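Local structure of probable glutamine-binding lipoprotein GlnH (GLNBP) (6H20) at residues A[1-9]-A[193-202]. The protein binds amino acids such as aspartate, glutamate and asparagine as a solute-binding lipoprotein that regulates protein kinase G activity. Numbering follows the deposited sequence.
Sequences LPTPVGMEI and DCLVALQQRE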
loop_
_atom_site.group_PDB
_atom_site.type_symbol
_atom_site.label_atom_id
_atom_site.label_comp_id
_atom_site.label_asym_id
_atom_site.label_seq_id
_atom_site.Cartn_x
_atom_site.Cartn_y
_atom_site.Cartn_z
ATOM N N LEU A 1 -10.029 -27.008 -7.608
ATOM C CA LEU A 1 -9.639 -25.631 -7.896
ATOM C C LEU A 1 -9.809 -24.759 -6.659
ATOM O O LEU A 1 -10.859 -24.789 -6.019
ATOM C CB LEU A 1 -10.495 -25.054 -9.027
ATOM C CG LEU A 1 -10.552 -25.811 -10.354
ATOM C CD1 LEU A 1 -11.673 -25.265 -11.236
ATOM C CD2 LEU A 1 -9.211 -25.737 -11.070
ATOM N N PRO A 2 -8.786 -23.976 -6.322
ATOM C CA PRO A 2 -8.926 -23.043 -5.199
ATOM C C PRO A 2 -9.958 -21.971 -5.518
ATOM O O PRO A 2 -9.960 -21.390 -6.605
ATOM C CB PRO A 2 -7.520 -22.449 -5.057
ATOM C CG PRO A 2 -6.914 -22.592 -6.415
ATOM C CD PRO A 2 -7.466 -23.876 -6.968
ATOM N N THR A 3 -10.862 -21.740 -4.576
ATOM C CA THR A 3 -11.766 -20.601 -4.660
ATOM C C THR A 3 -11.402 -19.664 -3.523
ATOM O O THR A 3 -11.565 -20.038 -2.350
ATOM C CB THR A 3 -13.225 -21.045 -4.524
ATOM O OG1 THR A 3 -13.575 -21.902 -5.618
ATOM C CG2 THR A 3 -14.151 -19.836 -4.524
ATOM N N PRO A 4 -10.900 -18.465 -3.798
ATOM C CA PRO A 4 -10.580 -17.551 -2.698
ATOM C C PRO A 4 -11.849 -17.173 -1.949
ATOM O O PRO A 4 -12.828 -16.714 -2.542
ATOM C CB PRO A 4 -9.954 -16.346 -3.406
ATOM C CG PRO A 4 -10.526 -16.367 -4.773
ATOM C CD PRO A 4 -10.819 -17.808 -5.115
ATOM N N VAL A 5 -11.834 -17.397 -0.637
ATOM C CA VAL A 5 -12.992 -17.075 0.185
ATOM C C VAL A 5 -13.171 -15.563 0.245
ATOM O O VAL A 5 -12.199 -14.804 0.366
ATOM C CB VAL A 5 -12.837 -17.697 1.584
ATOM C CG1 VAL A 5 -13.922 -17.193 2.527
ATOM C CG2 VAL A 5 -12.870 -19.218 1.486
ATOM N N GLY A 6 -14.418 -15.118 0.129
ATOM C CA GLY A 6 -14.753 -13.718 0.278
ATOM C C GLY A 6 -15.044 -12.970 -1.005
ATOM O O GLY A 6 -15.088 -11.739 -0.981
ATOM N N MET A 7 -15.262 -13.667 -2.113
ATOM C CA MET A 7 -15.513 -13.010 -3.391
ATOM C C MET A 7 -16.971 -12.575 -3.483
ATOM O O MET A 7 -17.888 -13.373 -3.251
ATOM C CB MET A 7 -15.182 -13.987 -4.519
ATOM C CG MET A 7 -15.383 -13.471 -5.933
ATOM S SD MET A 7 -14.857 -14.747 -7.112
ATOM C CE MET A 7 -13.177 -14.974 -6.542
ATOM N N GLU A 8 -17.191 -11.311 -3.828
ATOM C CA GLU A 8 -18.531 -10.743 -3.875
ATOM C C GLU A 8 -18.702 -9.964 -5.167
ATOM O O GLU A 8 -17.903 -9.071 -5.465
ATOM C CB GLU A 8 -18.752 -9.788 -2.693
ATOM C CG GLU A 8 -18.498 -10.419 -1.343
ATOM C CD GLU A 8 -18.435 -9.406 -0.217
ATOM O OE1 GLU A 8 -18.868 -8.255 -0.414
ATOM O OE2 GLU A 8 -17.935 -9.770 0.864
ATOM N N ILE A 9 -19.747 -10.281 -5.921
ATOM C CA ILE A 9 -20.174 -9.411 -7.012
ATOM C C ILE A 9 -21.002 -8.273 -6.420
ATOM O O ILE A 9 -22.080 -8.497 -5.856
ATOM C CB ILE A 9 -20.957 -10.199 -8.073
ATOM C CG1 ILE A 9 -20.140 -11.396 -8.575
ATOM C CG2 ILE A 9 -21.363 -9.281 -9.222
ATOM C CD1 ILE A 9 -20.961 -12.446 -9.331
ATOM N N ASP A 193 -6.160 -12.729 -4.105
ATOM C CA ASP A 193 -7.427 -13.351 -4.475
ATOM C C ASP A 193 -7.858 -12.928 -5.873
ATOM O O ASP A 193 -8.467 -13.719 -6.604
ATOM C CB ASP A 193 -8.504 -12.991 -3.453
ATOM C CG ASP A 193 -8.151 -13.439 -2.054
ATOM O OD1 ASP A 193 -7.451 -14.464 -1.905
ATOM O OD2 ASP A 193 -8.584 -12.774 -1.089
ATOM N N CYS A 194 -7.564 -11.677 -6.257
ATOM C CA CYS A 194 -7.866 -11.233 -7.616
ATOM C C CYS A 194 -7.052 -12.018 -8.623
ATOM O O CYS A 194 -7.548 -12.359 -9.705
ATOM C CB CYS A 194 -7.564 -9.742 -7.782
ATOM S SG CYS A 194 -8.746 -8.627 -7.029
ATOM N N LEU A 195 -5.800 -12.322 -8.282
ATOM C CA LEU A 195 -4.977 -13.095 -9.203
ATOM C C LEU A 195 -5.555 -14.485 -9.402
ATOM O O LEU A 195 -5.666 -14.964 -10.535
ATOM C CB LEU A 195 -3.535 -13.162 -8.698
ATOM C CG LEU A 195 -2.651 -14.072 -9.546
ATOM C CD1 LEU A 195 -2.594 -13.562 -10.985
ATOM C CD2 LEU A 195 -1.261 -14.188 -8.951
ATOM N N VAL A 196 -5.960 -15.139 -8.313
ATOM C CA VAL A 196 -6.585 -16.457 -8.434
ATOM C C VAL A 196 -7.828 -16.384 -9.314
ATOM O O VAL A 196 -8.035 -17.223 -10.200
ATOM C CB VAL A 196 -6.904 -17.036 -7.043
ATOM C CG1 VAL A 196 -7.746 -18.307 -7.178
ATOM C CG2 VAL A 196 -5.616 -17.324 -6.299
ATOM N N ALA A 197 -8.672 -15.377 -9.082
ATOM C CA ALA A 197 -9.893 -15.233 -9.868
ATOM C C ALA A 197 -9.586 -15.076 -11.353
ATOM O O ALA A 197 -10.297 -15.624 -12.204
ATOM C CB ALA A 197 -10.698 -14.038 -9.363
ATOM N N LEU A 198 -8.538 -14.323 -11.686
ATOM C CA LEU A 198 -8.200 -14.131 -13.094
ATOM C C LEU A 198 -7.603 -15.402 -13.677
ATOM O O LEU A 198 -7.909 -15.780 -14.817
ATOM C CB LEU A 198 -7.248 -12.942 -13.243
ATOM C CG LEU A 198 -6.891 -12.504 -14.665
ATOM C CD1 LEU A 198 -8.128 -12.256 -15.528
ATOM C CD2 LEU A 198 -6.033 -11.249 -14.604
ATOM N N GLN A 199 -6.767 -16.094 -12.898
ATOM C CA GLN A 199 -6.224 -17.366 -13.367
ATOM C C GLN A 199 -7.329 -18.362 -13.672
ATOM O O GLN A 199 -7.200 -19.173 -14.600
ATOM C CB GLN A 199 -5.264 -17.941 -12.330
ATOM C CG GLN A 199 -3.973 -17.163 -12.238
ATOM C CD GLN A 199 -3.079 -17.613 -11.112
ATOM O OE1 GLN A 199 -3.541 -17.958 -10.026
ATOM N NE2 GLN A 199 -1.776 -17.585 -11.357
ATOM N N GLN A 200 -8.414 -18.323 -12.906
ATOM C CA GLN A 200 -9.538 -19.222 -13.116
ATOM C C GLN A 200 -10.581 -18.641 -14.057
ATOM O O GLN A 200 -11.658 -19.233 -14.207
ATOM C CB GLN A 200 -10.166 -19.606 -11.779
ATOM C CG GLN A 200 -9.150 -20.094 -10.779
ATOM C CD GLN A 200 -9.773 -20.810 -9.606
ATOM O OE1 GLN A 200 -10.956 -21.153 -9.622
ATOM N NE2 GLN A 200 -8.974 -21.038 -8.571
ATOM N N ARG A 201 -10.280 -17.505 -14.694
ATOM C CA ARG A 201 -11.179 -16.856 -15.655
ATOM C C ARG A 201 -12.540 -16.520 -15.045
ATOM O O ARG A 201 -13.568 -16.563 -15.727
ATOM C CB ARG A 201 -11.316 -17.673 -16.946
ATOM C CG ARG A 201 -9.977 -18.087 -17.527
ATOM C CD ARG A 201 -10.101 -18.509 -18.979
ATOM N NE ARG A 201 -8.929 -18.115 -19.758
ATOM C CZ ARG A 201 -7.943 -18.940 -20.099
ATOM N NH1 ARG A 201 -7.984 -20.213 -19.730
ATOM N NH2 ARG A 201 -6.917 -18.493 -20.811
ATOM N N GLU A 202 -12.551 -16.167 -13.760
ATOM C CA GLU A 202 -13.756 -15.720 -13.076
ATOM C C GLU A 202 -13.929 -14.214 -13.139
ATOM O O GLU A 202 -14.965 -13.700 -12.694
ATOM C CB GLU A 202 -13.721 -16.178 -11.619
ATOM C CG GLU A 202 -13.707 -17.685 -11.503
ATOM C CD GLU A 202 -13.468 -18.171 -10.096
ATOM O OE1 GLU A 202 -12.946 -17.397 -9.269
ATOM O OE2 GLU A 202 -13.796 -19.345 -9.821
HETATM O O HOH W 1 -11.720 -12.854 -1.202
HETATM O O HOH W 2 -9.346 -14.596 0.984
#
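M7 holds its CG anti to the backbone N (chi1 -180°) and bends at chi3 (-57°), which turns its methyl toward A197 in the last turns of helix 191-199 and E202 just past its end. V196 sets CG1 anti to its N (chi1 171°), which points that branch at P4 and P2. M7 CE lies 3.9 Å from A197 CB and 3.7 Å from E202 OE1; the M7 and E202 side chains cross at a slant. Next to A197 on the helix, V196 CG1 meets P4 CD at 3.7 Å. The CB-CG edge of P4 slides past D193, running the opposite way, with P4 CB 3.5 Å from D193 OD1. The D193 carboxylate is also tied to V5 through water. Two waters each donate to both V5 O and D193 OD2, a doubled bridge. D193 OD2 also accepts from N190 N, which helps hold the carboxylate in place. Q200 reaches P2, but the modelled approach of its amide to P2 O is too short and remains doubtful. A Schellman motif with R201 as C-prime residue ends the helix and brings E202 back beside M7. Beyond the contact, E8 pairs by backbone with S187 of strand 184-188, joining the N-terminal chain to the sheet of the same lobe. This is surface packing; the D193 side chain is about 11 Å from the bound asparagine. The chemistry implies an N-terminal chain laid on the lobe by apolar contacts, while the one clear polar tie between the two segments, V5 to D193, runs through water.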